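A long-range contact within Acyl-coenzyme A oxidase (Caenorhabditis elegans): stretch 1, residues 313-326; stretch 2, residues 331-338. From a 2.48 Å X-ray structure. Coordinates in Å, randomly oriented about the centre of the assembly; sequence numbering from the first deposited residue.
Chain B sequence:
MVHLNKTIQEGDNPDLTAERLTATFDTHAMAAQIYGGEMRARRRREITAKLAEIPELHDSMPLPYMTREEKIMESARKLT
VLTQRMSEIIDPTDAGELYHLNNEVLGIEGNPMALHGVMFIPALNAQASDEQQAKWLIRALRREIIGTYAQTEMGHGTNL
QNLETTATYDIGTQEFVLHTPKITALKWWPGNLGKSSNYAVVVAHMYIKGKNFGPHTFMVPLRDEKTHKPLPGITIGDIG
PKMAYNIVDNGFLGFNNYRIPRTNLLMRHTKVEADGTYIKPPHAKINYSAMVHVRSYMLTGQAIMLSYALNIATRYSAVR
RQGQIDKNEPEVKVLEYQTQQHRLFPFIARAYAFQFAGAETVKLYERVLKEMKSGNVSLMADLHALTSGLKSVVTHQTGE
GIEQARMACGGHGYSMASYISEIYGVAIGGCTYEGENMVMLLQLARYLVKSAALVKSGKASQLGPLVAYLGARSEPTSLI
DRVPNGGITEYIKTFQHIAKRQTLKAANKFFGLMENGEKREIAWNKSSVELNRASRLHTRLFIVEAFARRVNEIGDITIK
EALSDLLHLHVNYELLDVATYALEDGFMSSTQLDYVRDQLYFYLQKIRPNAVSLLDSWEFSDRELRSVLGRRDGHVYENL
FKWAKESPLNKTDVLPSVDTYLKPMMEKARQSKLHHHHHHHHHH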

# COMPACT_ATOMS: atom_id res chain seq x y z
N ALA B 313 -6.23 -14.39 -1.22
CA ALA B 313 -7.47 -13.74 -0.82
C ALA B 313 -8.70 -14.51 -1.29
O ALA B 313 -9.73 -14.48 -0.61
N THR B 314 -8.64 -15.16 -2.46
CA THR B 314 -9.83 -15.84 -2.96
C THR B 314 -10.03 -17.20 -2.28
O THR B 314 -11.17 -17.57 -1.96
N ARG B 315 -8.95 -17.94 -2.03
CA ARG B 315 -9.07 -19.15 -1.20
C ARG B 315 -9.63 -18.82 0.18
O ARG B 315 -10.58 -19.47 0.64
N TYR B 316 -9.06 -17.82 0.86
CA TYR B 316 -9.55 -17.41 2.18
C TYR B 316 -11.01 -16.97 2.12
O TYR B 316 -11.78 -17.26 3.04
N SER B 317 -11.42 -16.28 1.05
CA SER B 317 -12.82 -15.87 0.93
C SER B 317 -13.74 -17.07 0.79
O SER B 317 -14.91 -17.00 1.18
N ALA B 318 -13.22 -18.20 0.30
CA ALA B 318 -14.04 -19.41 0.19
C ALA B 318 -14.17 -20.13 1.54
O ALA B 318 -15.21 -20.74 1.82
N VAL B 319 -13.16 -20.03 2.41
CA VAL B 319 -13.22 -20.72 3.69
C VAL B 319 -13.74 -19.83 4.83
O VAL B 319 -14.21 -20.35 5.85
N ARG B 320 -13.68 -18.50 4.67
CA ARG B 320 -14.14 -17.55 5.69
C ARG B 320 -15.64 -17.32 5.57
O ARG B 320 -16.11 -16.82 4.55
N ARG B 321 -16.39 -17.65 6.62
CA ARG B 321 -17.83 -17.39 6.68
C ARG B 321 -18.09 -16.24 7.65
O ARG B 321 -17.60 -16.26 8.78
N GLN B 322 -18.85 -15.23 7.22
CA GLN B 322 -18.98 -14.03 8.04
C GLN B 322 -20.18 -13.23 7.59
O GLN B 322 -20.26 -12.84 6.42
N GLY B 323 -21.13 -13.01 8.49
CA GLY B 323 -22.32 -12.26 8.16
C GLY B 323 -23.33 -13.13 7.43
O GLY B 323 -23.05 -14.26 7.00
N GLN B 324 -24.53 -12.60 7.32
CA GLN B 324 -25.63 -13.28 6.67
C GLN B 324 -26.10 -12.49 5.47
O GLN B 324 -26.05 -11.25 5.46
N ILE B 325 -26.53 -13.22 4.45
CA ILE B 325 -27.33 -12.61 3.41
C ILE B 325 -28.76 -12.91 3.85
O ILE B 325 -29.34 -12.13 4.61
N ASP B 326 -29.29 -14.08 3.50
CA ASP B 326 -30.57 -14.51 4.04
C ASP B 326 -30.47 -14.76 5.54
O ASP B 326 -29.62 -15.53 6.00
N GLU B 331 -24.31 -18.34 8.17
CA GLU B 331 -23.34 -17.37 7.68
C GLU B 331 -22.77 -17.82 6.34
O GLU B 331 -22.53 -19.01 6.11
N VAL B 332 -22.62 -16.87 5.43
CA VAL B 332 -22.20 -17.20 4.08
C VAL B 332 -20.70 -17.01 3.97
O VAL B 332 -20.08 -16.25 4.72
N LYS B 333 -20.09 -17.73 3.03
CA LYS B 333 -18.72 -17.44 2.63
C LYS B 333 -18.63 -15.99 2.20
O LYS B 333 -19.49 -15.51 1.46
N VAL B 334 -17.58 -15.27 2.61
CA VAL B 334 -17.51 -13.88 2.17
C VAL B 334 -17.38 -13.79 0.66
O VAL B 334 -17.76 -12.76 0.08
N LEU B 335 -16.95 -14.86 -0.01
CA LEU B 335 -16.97 -14.91 -1.47
C LEU B 335 -18.36 -14.70 -2.03
O LEU B 335 -18.51 -14.36 -3.20
N GLU B 336 -19.39 -14.84 -1.20
CA GLU B 336 -20.79 -14.68 -1.63
C GLU B 336 -21.14 -13.22 -1.91
O GLU B 336 -22.06 -12.97 -2.70
N TYR B 337 -20.43 -12.27 -1.30
CA TYR B 337 -20.80 -10.87 -1.36
C TYR B 337 -20.36 -10.22 -2.66
O TYR B 337 -19.20 -10.36 -3.07
N GLN B 338 -21.27 -9.47 -3.31
CA GLN B 338 -20.92 -8.74 -4.52
C GLN B 338 -19.74 -7.83 -4.27
O GLN B 338 -18.85 -7.65 -5.11

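The two stretches lie against each other where the chain leaves a helix, which runs to Val319, and returns through a short 3-10 segment at 334-336, and together they bury 892 Å². A backbone ladder sets the spacing for the side chains. Val334 N donates to Arg320 O (2.9 Å) and Gln322 N to Val332 O (3.0 Å), flanking a single beta bridge between Arg321 and Lys333; Val332 N to Gly323 O (3.1 Å) follows beyond. Nearer the helix, Leu335 N reaches Ser317 O at 3.2 Å.

Three side chains add polar links to this frame. Arg321 leaves its backbone sideways with chi1 m and chi2 and chi3 both t; this extended chain carries NH1 to Glu331 O, 2.8 Å away, where the carbonyl lies at the edge of the guanidinium, near its plane. Lys333 CG sits over one face of the same group. Tyr337, chi1 m, also starts sideways, but its end comes nearer, and its OH donates to Gln322 O at 2.7 Å. Glu331 leaves its backbone sideways (m, t, chi3 -75°), and its OE2 accepts a weak hydrogen bond from Gly323 N at 3.3 Å. The tyrosine hydroxyl also crowds Gly323, with OH 3.1 Å from its C atom; a beta carbon in ideal position there would clash with that hydroxyl, and the positive phi of 80° likewise favours glycine.

Apolar packing gathers at both ends of the contact. Ile325, in the m, t rotamer, brings the end of its side chain nearer the second stretch, placing CG1 4.0 Å from Val332 CG2 and 3.7 Å from Tyr337 CE1, while its CD1 lies 3.7 Å from Glu336 CG, the aliphatic part of that acid. At the helical end Leu335 points toward the first stretch with chi1 t and chi2 p. Its two methyls divide, CD2 lying 4.3 Å from Ala318 CB and CD1 4.2 Å from Thr314 CG2. Ser317 also points toward the second stretch; its CB is 3.7 Å from Val334 CG2 and its OG lies 3.8 Å from the same methyl, although OG also donates a hydrogen bond to Ala313 O at 2.8 Å (chi1 m).

Between these ends, Val334 (chi1 m) places CG1 3.8 Å from Gln322 CB and 4.0 Å from Arg320 CG. Gln322 points away overall, and its NE2 bonds to Arg321 O within its own stretch at 2.9 Å. Lys333, m followed by three t angles, runs past the helix end with CD 3.3 Å from Ala318 O; its NZ is hydrogen-bonded elsewhere in the structure.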

# COMPACT_ATOMS: atom_id res chain seq x y z
CB ALA B 313 -7.49 -12.31 -1.35
CB THR B 314 -9.76 -15.99 -4.49
OG1 THR B 314 -9.43 -14.72 -5.10
CG2 THR B 314 -11.09 -16.51 -5.05
CB ARG B 315 -7.71 -19.84 -1.10
CG ARG B 315 -7.33 -20.60 -2.36
CD ARG B 315 -5.87 -20.98 -2.34
NE ARG B 315 -5.53 -21.78 -3.51
CZ ARG B 315 -4.33 -22.31 -3.74
NH1 ARG B 315 -3.34 -22.12 -2.89
NH2 ARG B 315 -4.14 -23.03 -4.83
CB TYR B 316 -8.66 -16.31 2.75
CG TYR B 316 -9.11 -15.81 4.10
CD1 TYR B 316 -8.96 -16.59 5.24
CD2 TYR B 316 -9.69 -14.57 4.24
CE1 TYR B 316 -9.41 -16.15 6.48
CE2 TYR B 316 -10.12 -14.11 5.47
CZ TYR B 316 -9.98 -14.90 6.59
OH TYR B 316 -10.41 -14.43 7.81
CB SER B 317 -13.02 -14.96 -0.28
OG SER B 317 -12.35 -13.71 -0.15
CB ALA B 318 -13.44 -20.36 -0.86
CB VAL B 319 -11.82 -21.29 4.02
CG1 VAL B 319 -11.22 -21.93 2.80
CG2 VAL B 319 -10.89 -20.24 4.58
CB ARG B 320 -13.38 -16.24 5.52
CG ARG B 320 -13.80 -15.11 6.45
CD ARG B 320 -13.68 -15.55 7.90
NE ARG B 320 -13.73 -14.40 8.78
CZ ARG B 320 -13.21 -14.35 10.00
NH1 ARG B 320 -12.58 -15.41 10.53
NH2 ARG B 320 -13.31 -13.22 10.69
CB ARG B 321 -18.58 -18.66 7.12
CG ARG B 321 -18.72 -19.69 5.98
CD ARG B 321 -19.29 -20.99 6.43
NE ARG B 321 -19.39 -21.97 5.35
CZ ARG B 321 -20.44 -22.06 4.53
NH1 ARG B 321 -21.46 -21.22 4.69
NH2 ARG B 321 -20.49 -22.98 3.57
CB GLN B 322 -17.71 -13.16 7.98
CG GLN B 322 -17.55 -12.10 9.11
CD GLN B 322 -17.10 -12.69 10.47
OE1 GLN B 322 -16.92 -11.94 11.45
NE2 GLN B 322 -16.91 -14.01 10.54
CB GLN B 324 -26.79 -13.52 7.62
CG GLN B 324 -26.58 -14.72 8.49
CD GLN B 324 -27.62 -14.79 9.55
OE1 GLN B 324 -27.66 -13.91 10.42
NE2 GLN B 324 -28.45 -15.82 9.53
CB ILE B 325 -26.98 -13.12 2.00
CG1 ILE B 325 -25.57 -12.63 1.62
CG2 ILE B 325 -27.98 -12.64 0.97
CD1 ILE B 325 -24.99 -13.25 0.35
CB ASP B 326 -31.09 -15.75 3.31
CG ASP B 326 -32.50 -16.15 3.76
OD1 ASP B 326 -32.75 -16.16 4.98
OD2 ASP B 326 -33.37 -16.40 2.89
CB GLU B 331 -22.22 -17.22 8.71
CG GLU B 331 -22.65 -16.48 9.99
CD GLU B 331 -21.48 -16.29 10.96
OE1 GLU B 331 -21.08 -17.30 11.62
OE2 GLU B 331 -20.96 -15.15 11.06
CB VAL B 332 -22.95 -16.35 3.02
CG1 VAL B 332 -24.44 -16.56 3.08
CG2 VAL B 332 -22.63 -14.90 3.23
CB LYS B 333 -18.32 -18.34 1.46
CG LYS B 333 -18.38 -19.82 1.73
CD LYS B 333 -18.18 -20.56 0.43
CE LYS B 333 -18.30 -22.05 0.62
NZ LYS B 333 -18.02 -22.79 -0.65
CB VAL B 334 -16.40 -13.11 2.89
CG1 VAL B 334 -16.66 -13.13 4.38
CG2 VAL B 334 -15.04 -13.66 2.57
CB LEU B 335 -16.42 -16.26 -1.97
CG LEU B 335 -16.01 -16.50 -3.44
CD1 LEU B 335 -14.99 -15.52 -3.96
CD2 LEU B 335 -15.53 -17.96 -3.69
CB GLU B 336 -21.71 -15.23 -0.52
CG GLU B 336 -22.89 -16.05 -0.98
CD GLU B 336 -22.47 -17.24 -1.81
OE1 GLU B 336 -21.90 -18.20 -1.23
OE2 GLU B 336 -22.70 -17.19 -3.04
CB TYR B 337 -20.18 -10.10 -0.19
CG TYR B 337 -20.69 -10.52 1.17
CD1 TYR B 337 -22.04 -10.40 1.49
CD2 TYR B 337 -19.82 -11.03 2.14
CE1 TYR B 337 -22.54 -10.78 2.73
CE2 TYR B 337 -20.32 -11.43 3.41
CZ TYR B 337 -21.69 -11.29 3.68
OH TYR B 337 -22.20 -11.66 4.89
CB GLN B 338 -22.11 -7.93 -5.01
CG GLN B 338 -21.85 -7.26 -6.36
CD GLN B 338 -22.96 -6.31 -6.74
OE1 GLN B 338 -23.14 -5.27 -6.11
NE2 GLN B 338 -23.72 -6.68 -7.75